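Local atomic coordinates of Epf (Streptococcus pyogenes, PDB entry 4ES9), a protein that probably acts as a cell-surface adhesin that binds host plasminogen, with an N-terminal beta-sandwich resembling carbohydrate-binding modules and a smaller second beta domain. Residues A[113-118]-A[212-217]; A[128-133]-A[162-167]. All coordinates share one frame; numbering follows the deposited sequence.

Contact 1 of 2, residues A[113-118]-A[212-217]; sequences DYKITF and IDVTNP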
ATOM      1  N   ASP A 113       3.650  -2.373   6.097  1.00 20.73           N
ATOM      2  CA  ASP A 113       3.292  -0.962   6.217  1.00 20.09           C
ATOM      3  C   ASP A 113       3.675  -0.240   4.945  1.00 22.91           C
ATOM      4  O   ASP A 113       4.780  -0.444   4.432  1.00 22.77           O
ATOM      5  CB  ASP A 113       3.964  -0.307   7.454  1.00 22.11           C
ATOM      6  CG  ASP A 113       3.526  -0.914   8.783  1.00 33.90           C
ATOM      7  OD1 ASP A 113       2.312  -1.081   8.990  1.00 36.91           O
ATOM      8  OD2 ASP A 113       4.395  -1.233   9.601  1.00 39.17           O
ATOM      9  N   TYR A 114       2.750   0.596   4.420  1.00 18.56           N
ATOM     10  CA  TYR A 114       2.966   1.328   3.168  1.00 17.69           C
ATOM     11  C   TYR A 114       2.774   2.830   3.345  1.00 20.04           C
ATOM     12  O   TYR A 114       2.078   3.284   4.272  1.00 17.24           O
ATOM     13  CB  TYR A 114       2.035   0.796   2.057  1.00 18.79           C
ATOM     14  CG  TYR A 114       2.349  -0.638   1.690  1.00 18.82           C
ATOM     15  CD1 TYR A 114       3.297  -0.938   0.721  1.00 19.69           C
ATOM     16  CD2 TYR A 114       1.734  -1.697   2.351  1.00 20.23           C
ATOM     17  CE1 TYR A 114       3.637  -2.260   0.421  1.00 18.89           C
ATOM     18  CE2 TYR A 114       2.079  -3.019   2.075  1.00 21.43           C
ATOM     19  CZ  TYR A 114       3.025  -3.297   1.104  1.00 25.29           C
ATOM     20  OH  TYR A 114       3.321  -4.605   0.804  1.00 20.33           O
ATOM     21  N   LYS A 115       3.379   3.599   2.430  1.00 15.48           N
ATOM     22  CA  LYS A 115       3.303   5.044   2.410  1.00 15.78           C
ATOM     23  C   LYS A 115       2.925   5.533   1.007  1.00 22.42           C
ATOM     24  O   LYS A 115       3.715   5.411   0.067  1.00 24.06           O
ATOM     25  CB  LYS A 115       4.629   5.637   2.893  1.00 17.01           C
ATOM     26  CG  LYS A 115       4.641   7.153   3.064  1.00 34.24           C
ATOM     27  CD  LYS A 115       6.094   7.631   3.217  1.00 41.79           C
ATOM     28  CE  LYS A 115       6.262   9.120   3.104  1.00 58.13           C
ATOM     29  NZ  LYS A 115       7.693   9.514   3.044  1.00 70.20           N
ATOM     30  N   ILE A 116       1.708   6.071   0.878  1.00 19.03           N
ATOM     31  CA  ILE A 116       1.181   6.681  -0.342  1.00 18.37           C
ATOM     32  C   ILE A 116       1.504   8.168  -0.305  1.00 22.57           C
ATOM     33  O   ILE A 116       1.303   8.823   0.726  1.00 22.42           O
ATOM     34  CB  ILE A 116      -0.351   6.435  -0.510  1.00 21.88           C
ATOM     35  CG1 ILE A 116      -0.631   4.931  -0.794  1.00 23.69           C
ATOM     36  CG2 ILE A 116      -0.969   7.315  -1.626  1.00 19.24           C
ATOM     37  CD1 ILE A 116      -2.079   4.475  -0.673  1.00 21.71           C
ATOM     38  N   THR A 117       2.024   8.695  -1.425  1.00 17.23           N
ATOM     39  CA  THR A 117       2.261  10.131  -1.600  1.00 16.02           C
ATOM     40  C   THR A 117       1.613  10.532  -2.906  1.00 19.92           C
ATOM     41  O   THR A 117       1.576   9.743  -3.867  1.00 18.72           O
ATOM     42  CB  THR A 117       3.755  10.520  -1.562  1.00 23.25           C
ATOM     43  OG1 THR A 117       4.453   9.798  -2.577  1.00 23.71           O
ATOM     44  CG2 THR A 117       4.402  10.289  -0.181  1.00 23.94           C
ATOM     45  N   PHE A 118       1.069  11.740  -2.937  1.00 17.93           N
ATOM     46  CA  PHE A 118       0.445  12.340  -4.118  1.00 17.65           C
ATOM     47  C   PHE A 118       0.227  13.803  -3.879  1.00 20.86           C
ATOM     48  O   PHE A 118       0.314  14.267  -2.736  1.00 18.84           O
ATOM     49  CB  PHE A 118      -0.894  11.641  -4.526  1.00 18.88           C
ATOM     50  CG  PHE A 118      -2.037  11.791  -3.560  1.00 19.73           C
ATOM     51  CD1 PHE A 118      -2.161  10.939  -2.469  1.00 21.76           C
ATOM     52  CD2 PHE A 118      -3.010  12.775  -3.757  1.00 19.23           C
ATOM     53  CE1 PHE A 118      -3.189  11.109  -1.554  1.00 21.68           C
ATOM     54  CE2 PHE A 118      -4.056  12.924  -2.858  1.00 21.77           C
ATOM     55  CZ  PHE A 118      -4.135  12.096  -1.760  1.00 20.49           C
ATOM     56  N   ILE A 212       5.089   3.242  -1.599  1.00 17.67           N
ATOM     57  CA  ILE A 212       6.280   2.463  -1.241  1.00 18.52           C
ATOM     58  C   ILE A 212       6.054   1.658   0.042  1.00 24.18           C
ATOM     59  O   ILE A 212       5.249   2.046   0.902  1.00 23.73           O
ATOM     60  CB  ILE A 212       7.565   3.348  -1.098  1.00 21.12           C
ATOM     61  CG1 ILE A 212       7.409   4.473  -0.028  1.00 21.12           C
ATOM     62  CG2 ILE A 212       8.049   3.882  -2.470  1.00 20.85           C
ATOM     63  CD1 ILE A 212       8.827   4.997   0.617  1.00 19.69           C
ATOM     64  N   ASP A 213       6.814   0.550   0.190  1.00 21.47           N
ATOM     65  CA  ASP A 213       6.787  -0.252   1.415  1.00 20.32           C
ATOM     66  C   ASP A 213       7.702   0.452   2.443  1.00 22.80           C
ATOM     67  O   ASP A 213       8.829   0.828   2.098  1.00 21.01           O
ATOM     68  CB  ASP A 213       7.246  -1.702   1.124  1.00 21.99           C
ATOM     69  CG  ASP A 213       6.977  -2.712   2.231  1.00 19.55           C
ATOM     70  OD1 ASP A 213       7.196  -2.381   3.404  1.00 22.05           O
ATOM     71  OD2 ASP A 213       6.582  -3.828   1.919  1.00 23.75           O
ATOM     72  N   VAL A 214       7.197   0.677   3.680  1.00 19.64           N
ATOM     73  CA  VAL A 214       7.952   1.341   4.758  1.00 19.05           C
ATOM     74  C   VAL A 214       8.036   0.431   6.010  1.00 21.32           C
ATOM     75  O   VAL A 214       8.314   0.917   7.102  1.00 21.33           O
ATOM     76  CB  VAL A 214       7.410   2.760   5.122  1.00 24.55           C
ATOM     77  CG1 VAL A 214       7.680   3.775   4.008  1.00 24.78           C
ATOM     78  CG2 VAL A 214       5.926   2.731   5.488  1.00 24.54           C
ATOM     79  N   THR A 215       7.806  -0.884   5.839  1.00 18.35           N
ATOM     80  CA  THR A 215       7.836  -1.873   6.922  1.00 18.47           C
ATOM     81  C   THR A 215       9.179  -1.871   7.644  1.00 23.50           C
ATOM     82  O   THR A 215      10.232  -1.967   7.010  1.00 22.08           O
ATOM     83  CB  THR A 215       7.530  -3.285   6.383  1.00 21.76           C
ATOM     84  OG1 THR A 215       6.325  -3.233   5.646  1.00 22.80           O
ATOM     85  CG2 THR A 215       7.408  -4.334   7.482  1.00 19.56           C
ATOM     86  N   ASN A 216       9.128  -1.758   8.966  1.00 21.73           N
ATOM     87  CA  ASN A 216      10.304  -1.846   9.822  1.00 22.13           C
ATOM     88  C   ASN A 216      10.715  -3.318   9.964  1.00 25.08           C
ATOM     89  O   ASN A 216       9.841  -4.171  10.138  1.00 23.14           O
ATOM     90  CB  ASN A 216      10.008  -1.233  11.205  1.00 25.63           C
ATOM     91  CG  ASN A 216       9.797   0.261  11.173  1.00 51.13           C
ATOM     92  OD1 ASN A 216       8.680   0.752  11.238  1.00 50.71           O
ATOM     93  ND2 ASN A 216      10.863   1.027  11.064  1.00 49.92           N
ATOM     94  N   PRO A 217      12.031  -3.650   9.880  1.00 24.51           N
ATOM     95  CA  PRO A 217      12.437  -5.057  10.066  1.00 24.54           C
ATOM     96  C   PRO A 217      12.143  -5.540  11.483  1.00 28.23           C
ATOM     97  O   PRO A 217      12.042  -4.724  12.412  1.00 25.14           O
ATOM     98  CB  PRO A 217      13.960  -5.034   9.802  1.00 26.10           C
ATOM     99  CG  PRO A 217      14.380  -3.642  10.093  1.00 30.18           C
ATOM    100  CD  PRO A 217      13.205  -2.769   9.679  1.00 25.56           C
TER
HETATM  101  O   HOH W   1       6.743  -1.934  10.392  1.00 30.64           O
HETATM  102  O   HOH W   2       5.885  -4.688  -0.426  1.00 28.11           O
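Tyr114 and Lys115 pair with Asp213 and Ile212 at the end of an antiparallel strand pair. Backbone bonds come first. Lys115 and Ile212 form the hydrogen-bonded pair: Lys115 N donates to Ile212 O (2.9 Å), and Ile212 N returns a bond to Lys115 O (3.1 Å). Beyond the strand end, Val214 N still reaches Asp113 O at 2.8 Å, with an N-H...O angle of 167°. Ile212 O also receives a CA-H...O contact from Tyr114.

Side-chain polar groups take over where the ladder stops. Asp113 N donates to the hydroxyl Thr215 OG1 (2.8 Å) instead of to a carbonyl. Thr215 OG1 donates in turn to Asp213 OD1 (2.6 Å), on the syn side of the carboxylate. Thr215 N reaches the same OD1, closing an Asx turn. Two donors thus fix this oxygen and shape the chain as it leaves the strand. Asp213 OD2 bonds to His112 ND1 and accepts a hydrogen bond from a water that also meets Tyr114 OH. The phenol is further bonded to Ile109 N. A second water joins Asp113 OD2 to Asn216 N.

Side-chain packing lies on both faces of the pair. On the Tyr114 face, the ring passes obliquely beside Asp213, its plane 52° from the carboxylate; Tyr114 CE1 is 3.7 Å from Asp213 CB. On the Lys115 face, Val214 CG1 packs against Lys115 CB at 3.7 Å. The lysine has CG anti to the backbone N (chi1 -174°), and its extended chain leads away from 212-217.

Strand 113-123 lies between strands 202-213 and 172-180 in its sheet. The backbone of Tyr114 hydrogen-bonds to that of Phe178 on the far side, and Asp113 OD1 forms a salt bridge with Arg179. Ile116 and Phe118 pack on strand 186-194 of the facing sheet.

Contact 2 of 2, residues A[128-133]-A[162-167]; sequences TVDYRI and EEQGFK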
ATOM      1  N   THR A 128     -15.914  18.795  -2.049  1.00 17.20           N
ATOM      2  CA  THR A 128     -15.205  18.306  -0.848  1.00 16.75           C
ATOM      3  C   THR A 128     -14.589  16.966  -1.241  1.00 19.86           C
ATOM      4  O   THR A 128     -15.085  16.331  -2.173  1.00 19.52           O
ATOM      5  CB  THR A 128     -16.053  18.269   0.399  1.00 19.89           C
ATOM      6  OG1 THR A 128     -17.247  17.543   0.109  1.00 15.48           O
ATOM      7  CG2 THR A 128     -16.336  19.668   0.955  1.00 21.00           C
ATOM      8  N   VAL A 129     -13.480  16.576  -0.587  1.00 16.09           N
ATOM      9  CA  VAL A 129     -12.640  15.441  -0.963  1.00 16.70           C
ATOM     10  C   VAL A 129     -12.336  14.487   0.195  1.00 18.15           C
ATOM     11  O   VAL A 129     -12.139  14.916   1.327  1.00 17.20           O
ATOM     12  CB  VAL A 129     -11.318  16.025  -1.546  1.00 20.92           C
ATOM     13  CG1 VAL A 129     -10.237  14.960  -1.743  1.00 21.30           C
ATOM     14  CG2 VAL A 129     -11.584  16.773  -2.852  1.00 20.18           C
ATOM     15  N   ASP A 130     -12.274  13.184  -0.128  1.00 14.49           N
ATOM     16  CA  ASP A 130     -11.913  12.126   0.804  1.00 14.35           C
ATOM     17  C   ASP A 130     -10.905  11.201   0.140  1.00 17.33           C
ATOM     18  O   ASP A 130     -10.897  11.074  -1.086  1.00 16.37           O
ATOM     19  CB  ASP A 130     -13.166  11.342   1.266  1.00 16.23           C
ATOM     20  CG  ASP A 130     -12.940  10.388   2.445  1.00 24.33           C
ATOM     21  OD1 ASP A 130     -11.912  10.534   3.152  1.00 24.23           O
ATOM     22  OD2 ASP A 130     -13.799   9.519   2.674  1.00 31.05           O
ATOM     23  N   TYR A 131     -10.032  10.590   0.951  1.00 14.30           N
ATOM     24  CA  TYR A 131      -9.026   9.629   0.525  1.00 16.47           C
ATOM     25  C   TYR A 131      -9.196   8.354   1.315  1.00 21.60           C
ATOM     26  O   TYR A 131      -9.247   8.408   2.552  1.00 20.18           O
ATOM     27  CB  TYR A 131      -7.575  10.139   0.706  1.00 18.23           C
ATOM     28  CG  TYR A 131      -7.311  11.569   0.313  1.00 19.40           C
ATOM     29  CD1 TYR A 131      -7.625  12.034  -0.963  1.00 21.14           C
ATOM     30  CD2 TYR A 131      -6.655  12.440   1.186  1.00 19.94           C
ATOM     31  CE1 TYR A 131      -7.327  13.337  -1.348  1.00 20.18           C
ATOM     32  CE2 TYR A 131      -6.353  13.748   0.813  1.00 18.49           C
ATOM     33  CZ  TYR A 131      -6.700  14.193  -0.452  1.00 23.52           C
ATOM     34  OH  TYR A 131      -6.427  15.487  -0.814  1.00 20.20           O
ATOM     35  N   ARG A 132      -9.329   7.212   0.605  1.00 17.53           N
ATOM     36  CA  ARG A 132      -9.524   5.910   1.223  1.00 17.42           C
ATOM     37  C   ARG A 132      -8.669   4.832   0.573  1.00 21.26           C
ATOM     38  O   ARG A 132      -8.179   4.995  -0.541  1.00 21.13           O
ATOM     39  CB  ARG A 132     -11.010   5.482   1.132  1.00 17.57           C
ATOM     40  CG  ARG A 132     -12.020   6.367   1.851  1.00 19.48           C
ATOM     41  CD  ARG A 132     -12.143   6.028   3.313  1.00 23.03           C
ATOM     42  NE  ARG A 132     -12.971   7.024   3.983  1.00 22.66           N
ATOM     43  CZ  ARG A 132     -13.210   7.039   5.281  1.00 24.85           C
ATOM     44  NH1 ARG A 132     -12.681   6.110   6.072  1.00 22.29           N
ATOM     45  NH2 ARG A 132     -13.974   7.983   5.804  1.00 19.06           N
ATOM     46  N   ILE A 133      -8.526   3.702   1.264  1.00 18.51           N
ATOM     47  CA  ILE A 133      -7.897   2.496   0.729  1.00 17.23           C
ATOM     48  C   ILE A 133      -9.048   1.584   0.321  1.00 20.31           C
ATOM     49  O   ILE A 133     -10.034   1.523   1.032  1.00 20.29           O
ATOM     50  CB  ILE A 133      -6.919   1.832   1.769  1.00 19.22           C
ATOM     51  CG1 ILE A 133      -5.811   2.830   2.261  1.00 19.40           C
ATOM     52  CG2 ILE A 133      -6.292   0.541   1.190  1.00 18.47           C
ATOM     53  CD1 ILE A 133      -5.004   3.550   1.122  1.00 25.08           C
ATOM     54  N   GLU A 162      -4.175  15.192   8.884  1.00 21.24           N
ATOM     55  CA  GLU A 162      -5.575  15.366   8.468  1.00 21.19           C
ATOM     56  C   GLU A 162      -6.448  14.184   8.891  1.00 26.39           C
ATOM     57  O   GLU A 162      -5.941  13.094   9.136  1.00 26.95           O
ATOM     58  CB  GLU A 162      -5.660  15.492   6.917  1.00 22.23           C
ATOM     59  CG  GLU A 162      -5.275  16.826   6.317  1.00 33.97           C
ATOM     60  CD  GLU A 162      -5.044  16.855   4.809  1.00 38.05           C
ATOM     61  OE1 GLU A 162      -5.890  16.360   4.031  1.00 21.51           O
ATOM     62  OE2 GLU A 162      -4.024  17.450   4.407  1.00 40.93           O
ATOM     63  N   GLU A 163      -7.773  14.378   8.914  1.00 24.86           N
ATOM     64  CA  GLU A 163      -8.740  13.297   9.178  1.00 24.08           C
ATOM     65  C   GLU A 163      -9.393  12.861   7.864  1.00 26.63           C
ATOM     66  O   GLU A 163      -9.423  13.641   6.916  1.00 27.29           O
ATOM     67  CB  GLU A 163      -9.816  13.733  10.193  1.00 25.74           C
ATOM     68  CG  GLU A 163      -9.288  14.014  11.597  1.00 33.26           C
ATOM     69  CD  GLU A 163      -8.496  12.912  12.281  1.00 42.39           C
ATOM     70  OE1 GLU A 163      -8.924  11.738  12.238  1.00 37.42           O
ATOM     71  OE2 GLU A 163      -7.436  13.227  12.863  1.00 34.35           O
ATOM     72  N   GLN A 164      -9.902  11.615   7.807  1.00 23.34           N
ATOM     73  CA  GLN A 164     -10.630  11.069   6.660  1.00 23.78           C
ATOM     74  C   GLN A 164     -12.079  11.589   6.685  1.00 26.82           C
ATOM     75  O   GLN A 164     -12.494  12.204   7.673  1.00 26.64           O
ATOM     76  CB  GLN A 164     -10.568   9.539   6.630  1.00 25.29           C
ATOM     77  CG  GLN A 164      -9.210   9.027   6.146  1.00 24.01           C
ATOM     78  CD  GLN A 164      -9.146   7.543   6.201  1.00 29.78           C
ATOM     79  OE1 GLN A 164      -9.126   6.936   7.280  1.00 21.63           O
ATOM     80  NE2 GLN A 164      -9.164   6.921   5.029  1.00 22.75           N
ATOM     81  N   GLY A 165     -12.810  11.369   5.597  1.00 21.04           N
ATOM     82  CA  GLY A 165     -14.158  11.896   5.434  1.00 19.58           C
ATOM     83  C   GLY A 165     -14.124  13.072   4.471  1.00 22.04           C
ATOM     84  O   GLY A 165     -13.057  13.648   4.260  1.00 21.49           O
ATOM     85  N   PHE A 166     -15.264  13.413   3.845  1.00 15.82           N
ATOM     86  CA  PHE A 166     -15.347  14.500   2.855  1.00 15.42           C
ATOM     87  C   PHE A 166     -15.103  15.881   3.503  1.00 21.02           C
ATOM     88  O   PHE A 166     -15.842  16.315   4.382  1.00 21.19           O
ATOM     89  CB  PHE A 166     -16.702  14.455   2.128  1.00 15.91           C
ATOM     90  CG  PHE A 166     -16.805  13.312   1.143  1.00 15.88           C
ATOM     91  CD1 PHE A 166     -16.273  13.425  -0.143  1.00 18.29           C
ATOM     92  CD2 PHE A 166     -17.432  12.121   1.492  1.00 18.02           C
ATOM     93  CE1 PHE A 166     -16.374  12.370  -1.061  1.00 18.73           C
ATOM     94  CE2 PHE A 166     -17.521  11.048   0.568  1.00 20.17           C
ATOM     95  CZ  PHE A 166     -16.986  11.182  -0.698  1.00 18.22           C
ATOM     96  N   LYS A 167     -14.031  16.555   3.085  1.00 17.86           N
ATOM     97  CA  LYS A 167     -13.607  17.853   3.652  1.00 17.24           C
ATOM     98  C   LYS A 167     -13.045  18.784   2.545  1.00 21.21           C
ATOM     99  O   LYS A 167     -12.594  18.263   1.527  1.00 18.34           O
ATOM    100  CB  LYS A 167     -12.492  17.606   4.716  1.00 19.34           C
ATOM    101  CG  LYS A 167     -12.859  16.751   5.920  1.00 20.75           C
ATOM    102  CD  LYS A 167     -11.708  16.592   6.917  1.00 21.13           C
ATOM    103  CE  LYS A 167     -12.196  16.018   8.237  1.00 23.42           C
ATOM    104  NZ  LYS A 167     -12.628  17.097   9.146  1.00 39.73           N
TER
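Asp130 projects from strand 127-135 toward Gly165 and Phe166. The strand lies at the margin of a six-stranded antiparallel sheet in the beta-sandwich, and loop 162-167 adds a single antiparallel bridge to it. There, Val129 N bonds to Lys167 O (2.8 Å) and Lys167 N to Val129 O.

At Asp130, CB sits over the face of the Phe166 ring, 4.0 Å from its centroid and 9° off the normal, a CH-pi contact. A chi1 of -169° swings CG away from the backbone N, which lets the carboxylate reach the loop backbone. Asp130 CG lies 3.3 Å from Gly165 N. Asp130 OD1 accepts the N-H of Gly165 N at 2.7 Å, from above the carboxylate plane, and a weak bond from Tyr131 N. Asp130 OD2 turns its syn side to Arg132 NE in a salt bridge of 2.9 Å. The aspartate therefore holds both the loop and the arginine.

The guanidinium has Gln164 CB over one face and is tilted against the Gln164 amide; its NH1 pairs with Glu150. Glu150 also accepts from Gln164 NE2. Gln164 NE2 donates almost straight (178°) to Tyr131 O at 2.9 Å, in both the amide and the carbonyl plane.

Contact 1 lies at the end of one sheet of the sandwich; contact 2 joins a loop to the outermost strand of the other, with about 19 Å between centres. Strand 127-135 comes directly after 113-123, and both segments of contact 2 fall between those of contact 1 in sequence. The two first segments also meet directly: the rings of Phe118 and Tyr131 stack edge-to-face, and Ile116 CD1 lies 3.6 Å from Ile133 CD1. Both contacts are partly buried. Contact 1 is near the chain centre, joins two inner strands and ends in an Asx turn. Contact 2 lies farther out, its centre about 17 Å from that of the chain, and relies more on side-chain bonds to hold an irregular loop.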